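Local coordinates for uncharacterized protein (Leishmania infantum, PDB 4TYZ), which is of unknown function, but its C-terminal GRAM domain belongs to a family generally linked to sterol binding and transfer, a role it may share, at residues T17-G29 with G35-Q47. Sequence-based numbering, arbitrary orientation. Where two conformers were deposited one is given.
Sequences TLLDSFNCAWVEG and GYLFITPHWLCFQ
C24 and W26 grip the ring of F46 from strand 20-28, reaching past the strand that lies between them. CB of W26 sits over one face of that phenyl, 3.6 Å from F46 CE2, in a CH-pi contact, and the indole turns its edge toward the ring in a T-shaped pair with planes 69° apart. The sulfur of C24 comes in at the edge instead, SG lying 3.8 Å from F46 CE1 and also against CB of L37. F46 gets there because its CG stands anti to the backbone N (chi1 176°), which carries the ring across G35.

Further along the same face, CD1 of I39 meets the edge of the F22 ring, 3.8 Å from F22 CE2. On the reverse face CD1 of L18 reaches the edge of the F38 ring, 3.7 Å from F38 CD1, while N23 runs alongside Y36 with its amide tilted 59° from the ring. A water accepts from ND2 of N23 and donates to the carbonyl oxygen of G35, tying this polar end back to the main chain.

Behind these contacts stands an antiparallel backbone ladder. F22 and L37 form a hydrogen-bonded pair, with L37 N 2.8 Å from F22 O. At the far end L19 and D20 both face I39, whose carbonyl takes a 2.8 Å bond from L19 N to I39 O and a weak one from D20 N: a classic beta bulge. Helix 96-107 packs on F22 and I39, and F6 meets F38 on the other face. The hairpin of strands 20-28 and 31-39, with strand 43-48 added on the outer side of 31-39, thus forms part of the antiparallel sheet of a GRAM domain, with the C-terminal helix characteristic of the PH-like fold.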
ATOM      1  N   THR A  17      -9.259  11.457  -4.980  1.00 11.23           N
ATOM      2  CA  THR A  17      -9.399  10.625  -6.164  0.57 12.87           C
ATOM      3  C   THR A  17      -8.567   9.356  -6.014  1.00 12.69           C
ATOM      4  O   THR A  17      -7.498   9.356  -5.396  1.00 14.48           O
ATOM      5  CB  THR A  17      -8.969  11.353  -7.434  0.57 17.57           C
ATOM      6  OG1 THR A  17      -7.676  11.930  -7.221  0.57 15.92           O
ATOM      7  CG2 THR A  17      -9.961  12.450  -7.776  0.57 17.61           C
ATOM      8  N   LEU A  18      -9.080   8.265  -6.566  1.00 12.84           N
ATOM      9  CA  LEU A  18      -8.356   7.011  -6.546  1.00 12.54           C
ATOM     10  C   LEU A  18      -7.529   6.956  -7.825  1.00 15.12           C
ATOM     11  O   LEU A  18      -8.071   6.782  -8.926  1.00 18.14           O
ATOM     12  CB  LEU A  18      -9.312   5.820  -6.440  1.00 14.20           C
ATOM     13  CG  LEU A  18      -8.627   4.463  -6.271  1.00 17.43           C
ATOM     14  CD1 LEU A  18      -7.748   4.458  -5.029  1.00 17.17           C
ATOM     15  CD2 LEU A  18      -9.654   3.331  -6.191  1.00 22.37           C
ATOM     16  N   LEU A  19      -6.219   7.137  -7.688  1.00 10.56           N
ATOM     17  CA  LEU A  19      -5.341   7.215  -8.853  1.00 13.68           C
ATOM     18  C   LEU A  19      -4.979   5.845  -9.382  1.00 18.02           C
ATOM     19  O   LEU A  19      -4.866   5.652 -10.593  1.00 18.29           O
ATOM     20  CB  LEU A  19      -4.062   7.981  -8.515  1.00 13.42           C
ATOM     21  CG  LEU A  19      -4.255   9.420  -8.054  1.00 14.06           C
ATOM     22  CD1 LEU A  19      -2.920  10.025  -7.670  1.00 15.99           C
ATOM     23  CD2 LEU A  19      -4.929  10.235  -9.151  1.00 17.01           C
ATOM     24  N   ASP A  20      -4.781   4.894  -8.477  1.00 14.03           N
ATOM     25  CA  ASP A  20      -4.382   3.555  -8.875  1.00 14.61           C
ATOM     26  C   ASP A  20      -4.631   2.590  -7.729  1.00 15.06           C
ATOM     27  O   ASP A  20      -4.830   3.001  -6.584  1.00 14.39           O
ATOM     28  CB  ASP A  20      -2.909   3.519  -9.294  1.00 16.91           C
ATOM     29  CG  ASP A  20      -2.658   2.594 -10.477  1.00 28.32           C
ATOM     30  OD1 ASP A  20      -1.679   2.833 -11.217  1.00 36.63           O
ATOM     31  OD2 ASP A  20      -3.436   1.636 -10.666  1.00 25.14           O
ATOM     32  N   SER A  21      -4.631   1.305  -8.043  1.00 12.90           N
ATOM     33  CA  SER A  21      -4.769   0.292  -7.011  1.00 13.25           C
ATOM     34  C   SER A  21      -4.079  -0.982  -7.449  1.00 13.64           C
ATOM     35  O   SER A  21      -3.940  -1.245  -8.644  1.00 15.60           O
ATOM     36  CB  SER A  21      -6.236   0.016  -6.692  1.00 14.61           C
ATOM     37  OG  SER A  21      -6.899  -0.498  -7.836  1.00 19.65           O
ATOM     38  N   PHE A  22      -3.656  -1.766  -6.465  1.00 11.66           N
ATOM     39  CA  PHE A  22      -2.834  -2.945  -6.705  1.00 11.24           C
ATOM     40  C   PHE A  22      -3.171  -4.075  -5.748  1.00 14.09           C
ATOM     41  O   PHE A  22      -3.389  -3.853  -4.556  1.00 14.78           O
ATOM     42  CB  PHE A  22      -1.349  -2.585  -6.566  1.00 11.38           C
ATOM     43  CG  PHE A  22      -0.873  -1.613  -7.601  1.00 13.07           C
ATOM     44  CD1 PHE A  22      -0.461  -2.063  -8.845  1.00 18.56           C
ATOM     45  CD2 PHE A  22      -0.869  -0.251  -7.344  1.00 14.50           C
ATOM     46  CE1 PHE A  22      -0.046  -1.164  -9.815  1.00 18.45           C
ATOM     47  CE2 PHE A  22      -0.450   0.651  -8.316  1.00 14.49           C
ATOM     48  CZ  PHE A  22      -0.044   0.186  -9.548  1.00 15.32           C
ATOM     49  N   ASN A  23      -3.198  -5.293  -6.274  1.00 13.49           N
ATOM     50  CA  ASN A  23      -3.289  -6.467  -5.424  1.00 13.71           C
ATOM     51  C   ASN A  23      -1.969  -6.702  -4.707  1.00 15.79           C
ATOM     52  O   ASN A  23      -0.905  -6.670  -5.333  1.00 16.68           O
ATOM     53  CB  ASN A  23      -3.637  -7.695  -6.247  1.00 13.47           C
ATOM     54  CG  ASN A  23      -4.981  -7.571  -6.919  1.00 16.02           C
ATOM     55  OD1 ASN A  23      -5.072  -7.332  -8.127  1.00 24.05           O
ATOM     56  ND2 ASN A  23      -6.038  -7.710  -6.137  1.00 15.35           N
ATOM     57  N   CYS A  24      -2.039  -6.951  -3.405  1.00 11.69           N
ATOM     58  CA  CYS A  24      -0.854  -7.281  -2.617  1.00 11.62           C
ATOM     59  C   CYS A  24      -1.302  -7.795  -1.264  1.00 13.66           C
ATOM     60  O   CYS A  24      -2.497  -7.931  -1.006  1.00 15.12           O
ATOM     61  CB  CYS A  24       0.085  -6.078  -2.447  1.00 12.00           C
ATOM     62  SG  CYS A  24      -0.660  -4.700  -1.528  1.00 13.72           S
ATOM     63  N   ALA A  25      -0.347  -8.094  -0.400  1.00 12.51           N
ATOM     64  CA  ALA A  25      -0.682  -8.536   0.934  1.00 12.74           C
ATOM     65  C   ALA A  25       0.105  -7.720   1.924  1.00 17.82           C
ATOM     66  O   ALA A  25       1.242  -7.330   1.675  1.00 20.41           O
ATOM     67  CB  ALA A  25      -0.402 -10.015   1.112  1.00 12.62           C
ATOM     68  N   TRP A  26      -0.523  -7.460   3.053  1.00 11.63           N
ATOM     69  CA  TRP A  26       0.118  -6.781   4.163  1.00 12.93           C
ATOM     70  C   TRP A  26       0.658  -7.862   5.090  1.00 12.06           C
ATOM     71  O   TRP A  26      -0.075  -8.773   5.484  1.00 13.14           O
ATOM     72  CB  TRP A  26      -0.901  -5.877   4.851  1.00 11.65           C
ATOM     73  CG  TRP A  26      -0.408  -5.043   5.975  1.00 12.26           C
ATOM     74  CD1 TRP A  26       0.886  -4.812   6.340  1.00 13.97           C
ATOM     75  CD2 TRP A  26      -1.225  -4.336   6.906  1.00 13.43           C
ATOM     76  NE1 TRP A  26       0.922  -3.988   7.442  1.00 14.56           N
ATOM     77  CE2 TRP A  26      -0.362  -3.688   7.812  1.00 14.12           C
ATOM     78  CE3 TRP A  26      -2.609  -4.189   7.064  1.00 15.18           C
ATOM     79  CZ2 TRP A  26      -0.837  -2.889   8.855  1.00 15.33           C
ATOM     80  CZ3 TRP A  26      -3.081  -3.401   8.105  1.00 15.67           C
ATOM     81  CH2 TRP A  26      -2.194  -2.758   8.979  1.00 17.93           C
ATOM     82  N   VAL A  27       1.945  -7.800   5.415  1.00 12.56           N
ATOM     83  CA  VAL A  27       2.512  -8.794   6.307  1.00 14.02           C
ATOM     84  C   VAL A  27       3.030  -8.100   7.549  1.00 14.26           C
ATOM     85  O   VAL A  27       3.720  -7.074   7.463  1.00 17.87           O
ATOM     86  CB  VAL A  27       3.637  -9.615   5.631  1.00 16.12           C
ATOM     87  CG1 VAL A  27       4.349 -10.493   6.656  1.00 21.62           C
ATOM     88  CG2 VAL A  27       3.053 -10.480   4.541  1.00 17.72           C
ATOM     89  N   GLU A  28       2.674  -8.648   8.702  1.00 15.84           N
ATOM     90  CA  GLU A  28       3.188  -8.153   9.969  1.00 13.63           C
ATOM     91  C   GLU A  28       3.552  -9.349  10.814  1.00 18.81           C
ATOM     92  O   GLU A  28       2.677 -10.080  11.279  1.00 19.83           O
ATOM     93  CB  GLU A  28       2.167  -7.267  10.677  1.00 17.08           C
ATOM     94  CG  GLU A  28       2.688  -6.676  11.978  1.00 20.04           C
ATOM     95  CD  GLU A  28       1.612  -5.931  12.731  1.00 24.70           C
ATOM     96  OE1 GLU A  28       1.370  -4.750  12.401  1.00 20.68           O
ATOM     97  OE2 GLU A  28       0.999  -6.537  13.638  1.00 29.71           O
ATOM     98  N   GLY A  29       4.851  -9.548  10.992  1.00 23.09           N
ATOM     99  CA  GLY A  29       5.346 -10.759  11.611  1.00 29.47           C
ATOM    100  C   GLY A  29       4.849 -11.983  10.867  1.00 20.98           C
ATOM    101  O   GLY A  29       5.078 -12.124   9.664  1.00 26.45           O
ATOM    102  N   GLY A  35      -5.031  -8.191   0.205  1.00 12.39           N
ATOM    103  CA  GLY A  35      -5.906  -7.040   0.065  1.00 12.10           C
ATOM    104  C   GLY A  35      -5.525  -6.143  -1.088  1.00 11.71           C
ATOM    105  O   GLY A  35      -4.982  -6.602  -2.098  1.00 12.71           O
ATOM    106  N   TYR A  36      -5.828  -4.863  -0.921  1.00 11.28           N
ATOM    107  CA  TYR A  36      -5.647  -3.882  -1.976  1.00 12.12           C
ATOM    108  C   TYR A  36      -4.868  -2.703  -1.464  1.00 12.12           C
ATOM    109  O   TYR A  36      -5.195  -2.144  -0.417  1.00 11.93           O
ATOM    110  CB  TYR A  36      -6.990  -3.380  -2.496  1.00 12.39           C
ATOM    111  CG  TYR A  36      -8.014  -4.459  -2.745  1.00 16.36           C
ATOM    112  CD1 TYR A  36      -7.897  -5.315  -3.829  1.00 16.80           C
ATOM    113  CD2 TYR A  36      -9.105  -4.612  -1.895  1.00 15.94           C
ATOM    114  CE1 TYR A  36      -8.850  -6.300  -4.060  1.00 17.28           C
ATOM    115  CE2 TYR A  36     -10.057  -5.589  -2.116  1.00 23.20           C
ATOM    116  CZ  TYR A  36      -9.926  -6.426  -3.197  1.00 21.34           C
ATOM    117  OH  TYR A  36     -10.881  -7.401  -3.408  1.00 26.87           O
ATOM    118  N   LEU A  37      -3.858  -2.328  -2.232  1.00 11.48           N
ATOM    119  CA  LEU A  37      -3.129  -1.082  -2.039  1.00  9.99           C
ATOM    120  C   LEU A  37      -3.815   0.001  -2.859  1.00 10.15           C
ATOM    121  O   LEU A  37      -4.059  -0.198  -4.045  1.00 11.78           O
ATOM    122  CB  LEU A  37      -1.678  -1.257  -2.479  1.00 11.57           C
ATOM    123  CG  LEU A  37      -0.789  -0.058  -2.199  1.00 18.24           C
ATOM    124  CD1 LEU A  37      -0.601  -0.006  -0.706  1.00 25.20           C
ATOM    125  CD2 LEU A  37       0.550  -0.199  -2.928  1.00 16.97           C
ATOM    126  N   PHE A  38      -4.154   1.120  -2.220  1.00  9.41           N
ATOM    127  CA  PHE A  38      -4.770   2.261  -2.904  1.00 10.99           C
ATOM    128  C   PHE A  38      -3.835   3.456  -2.919  1.00  9.87           C
ATOM    129  O   PHE A  38      -3.257   3.810  -1.893  1.00 10.07           O
ATOM    130  CB  PHE A  38      -6.068   2.681  -2.216  1.00  9.65           C
ATOM    131  CG  PHE A  38      -7.082   1.581  -2.082  1.00 11.67           C
ATOM    132  CD1 PHE A  38      -7.982   1.326  -3.101  1.00 15.15           C
ATOM    133  CD2 PHE A  38      -7.154   0.823  -0.921  1.00 12.91           C
ATOM    134  CE1 PHE A  38      -8.940   0.335  -2.965  1.00 14.37           C
ATOM    135  CE2 PHE A  38      -8.101  -0.172  -0.785  1.00 15.24           C
ATOM    136  CZ  PHE A  38      -8.998  -0.413  -1.803  1.00 12.22           C
ATOM    137  N   ILE A  39      -3.720   4.100  -4.075  1.00  9.23           N
ATOM    138  CA  ILE A  39      -2.897   5.290  -4.214  1.00  9.05           C
ATOM    139  C   ILE A  39      -3.800   6.478  -4.542  1.00 10.79           C
ATOM    140  O   ILE A  39      -4.549   6.449  -5.519  1.00 11.17           O
ATOM    141  CB  ILE A  39      -1.836   5.085  -5.292  1.00 11.17           C
ATOM    142  CG1 ILE A  39      -0.863   3.991  -4.825  1.00 15.78           C
ATOM    143  CG2 ILE A  39      -1.109   6.381  -5.601  1.00 13.63           C
ATOM    144  CD1 ILE A  39       0.028   3.482  -5.890  1.00 23.84           C
ATOM    145  N   THR A  40      -3.760   7.492  -3.684  1.00  8.88           N
ATOM    146  CA  THR A  40      -4.502   8.715  -3.912  1.00  8.86           C
ATOM    147  C   THR A  40      -3.492   9.862  -3.936  1.00  8.85           C
ATOM    148  O   THR A  40      -2.293   9.636  -3.734  1.00 10.44           O
ATOM    149  CB  THR A  40      -5.600   8.938  -2.825  1.00 10.68           C
ATOM    150  OG1 THR A  40      -5.016   9.499  -1.640  1.00 11.75           O
ATOM    151  CG2 THR A  40      -6.295   7.627  -2.487  1.00 10.97           C
ATOM    152  N   PRO A  41      -3.946  11.089  -4.224  1.00 11.26           N
ATOM    153  CA  PRO A  41      -2.923  12.140  -4.284  1.00 13.54           C
ATOM    154  C   PRO A  41      -2.195  12.392  -2.952  1.00 12.66           C
ATOM    155  O   PRO A  41      -1.021  12.766  -2.979  1.00 15.14           O
ATOM    156  CB  PRO A  41      -3.728  13.376  -4.710  1.00 15.51           C
ATOM    157  CG  PRO A  41      -4.891  12.813  -5.486  1.00 17.48           C
ATOM    158  CD  PRO A  41      -5.246  11.536  -4.759  1.00 12.68           C
ATOM    159  N   HIS A  42      -2.852  12.160  -1.819  1.00  9.77           N
ATOM    160  CA  HIS A  42      -2.237  12.458  -0.521  1.00  9.29           C
ATOM    161  C   HIS A  42      -1.989  11.237   0.360  1.00  8.33           C
ATOM    162  O   HIS A  42      -1.278  11.352   1.364  1.00 10.30           O
ATOM    163  CB  HIS A  42      -3.100  13.452   0.260  1.00 10.45           C
ATOM    164  CG  HIS A  42      -3.210  14.788  -0.396  1.00 12.74           C
ATOM    165  ND1 HIS A  42      -4.374  15.232  -0.986  1.00 15.56           N
ATOM    166  CD2 HIS A  42      -2.293  15.766  -0.576  1.00 13.85           C
ATOM    167  CE1 HIS A  42      -4.168  16.433  -1.501  1.00 17.43           C
ATOM    168  NE2 HIS A  42      -2.918  16.779  -1.266  1.00 13.99           N
ATOM    169  N   TRP A  43      -2.558  10.089  -0.011  1.00  8.30           N
ATOM    170  CA  TRP A  43      -2.567   8.921   0.875  1.00  8.38           C
ATOM    171  C   TRP A  43      -2.187   7.619   0.216  1.00  8.46           C
ATOM    172  O   TRP A  43      -2.497   7.349  -0.944  1.00 10.55           O
ATOM    173  CB  TRP A  43      -3.971   8.732   1.514  1.00  7.71           C
ATOM    174  CG  TRP A  43      -4.368   9.894   2.359  1.00  7.56           C
ATOM    175  CD1 TRP A  43      -4.937  11.059   1.927  1.00  7.80           C
ATOM    176  CD2 TRP A  43      -4.201  10.025   3.775  1.00  7.62           C
ATOM    177  NE1 TRP A  43      -5.138  11.914   2.993  1.00  8.62           N
ATOM    178  CE2 TRP A  43      -4.694  11.301   4.137  1.00  9.96           C
ATOM    179  CE3 TRP A  43      -3.687   9.189   4.774  1.00  9.25           C
ATOM    180  CZ2 TRP A  43      -4.701  11.758   5.461  1.00  9.10           C
ATOM    181  CZ3 TRP A  43      -3.683   9.643   6.090  1.00  9.89           C
ATOM    182  CH2 TRP A  43      -4.185  10.919   6.420  1.00  8.80           C
ATOM    183  N   LEU A  44      -1.497   6.823   1.013  1.00  7.87           N
ATOM    184  CA  LEU A  44      -1.216   5.440   0.696  0.62  8.40           C
ATOM    185  C   LEU A  44      -2.065   4.596   1.625  1.00  8.38           C
ATOM    186  O   LEU A  44      -1.930   4.690   2.840  1.00  9.05           O
ATOM    187  CB  LEU A  44       0.265   5.132   0.890  0.62  9.72           C
ATOM    188  CG  LEU A  44       0.551   3.661   0.637  0.62 11.65           C
ATOM    189  CD1 LEU A  44       0.166   3.326  -0.785  0.62 13.24           C
ATOM    190  CD2 LEU A  44       2.016   3.345   0.913  0.62  9.29           C
ATOM    191  N   CYS A  45      -2.958   3.787   1.059  1.00  8.68           N
ATOM    192  CA  CYS A  45      -3.907   3.030   1.882  1.00  8.51           C
ATOM    193  C   CYS A  45      -3.900   1.556   1.541  1.00  8.97           C
ATOM    194  O   CYS A  45      -3.589   1.168   0.420  1.00 10.26           O
ATOM    195  CB  CYS A  45      -5.336   3.548   1.703  1.00  8.59           C
ATOM    196  SG  CYS A  45      -5.483   5.332   1.881  1.00 10.25           S
ATOM    197  N   PHE A  46      -4.282   0.747   2.516  1.00  9.07           N
ATOM    198  CA  PHE A  46      -4.442  -0.685   2.292  1.00  9.50           C
ATOM    199  C   PHE A  46      -5.696  -1.162   2.989  1.00  9.84           C
ATOM    200  O   PHE A  46      -5.935  -0.788   4.132  1.00 10.58           O
ATOM    201  CB  PHE A  46      -3.227  -1.466   2.811  1.00  9.59           C
ATOM    202  CG  PHE A  46      -3.379  -2.956   2.684  1.00 10.09           C
ATOM    203  CD1 PHE A  46      -2.941  -3.610   1.545  1.00 12.76           C
ATOM    204  CD2 PHE A  46      -3.983  -3.695   3.694  1.00 10.47           C
ATOM    205  CE1 PHE A  46      -3.097  -4.992   1.415  1.00 11.70           C
ATOM    206  CE2 PHE A  46      -4.153  -5.069   3.576  1.00 11.02           C
ATOM    207  CZ  PHE A  46      -3.697  -5.725   2.441  1.00 11.40           C
ATOM    208  N   GLN A  47      -6.491  -1.983   2.303  1.00 10.27           N
ATOM    209  CA  GLN A  47      -7.621  -2.674   2.926  1.00 10.79           C
ATOM    210  C   GLN A  47      -7.537  -4.169   2.660  1.00 12.18           C
ATOM    211  O   GLN A  47      -7.386  -4.587   1.514  1.00 13.52           O
ATOM    212  CB  GLN A  47      -8.956  -2.123   2.402  1.00 11.81           C
ATOM    213  CG  GLN A  47     -10.198  -2.908   2.874  1.00 14.01           C
ATOM    214  CD  GLN A  47     -10.370  -2.874   4.378  1.00 13.62           C
ATOM    215  OE1 GLN A  47     -10.451  -1.802   4.980  1.00 14.23           O
ATOM    216  NE2 GLN A  47     -10.434  -4.049   4.996  1.00 12.90           N
TER
HETATM  217  O   HOH W   1      -5.697  -8.766  -3.609  1.00 15.43           O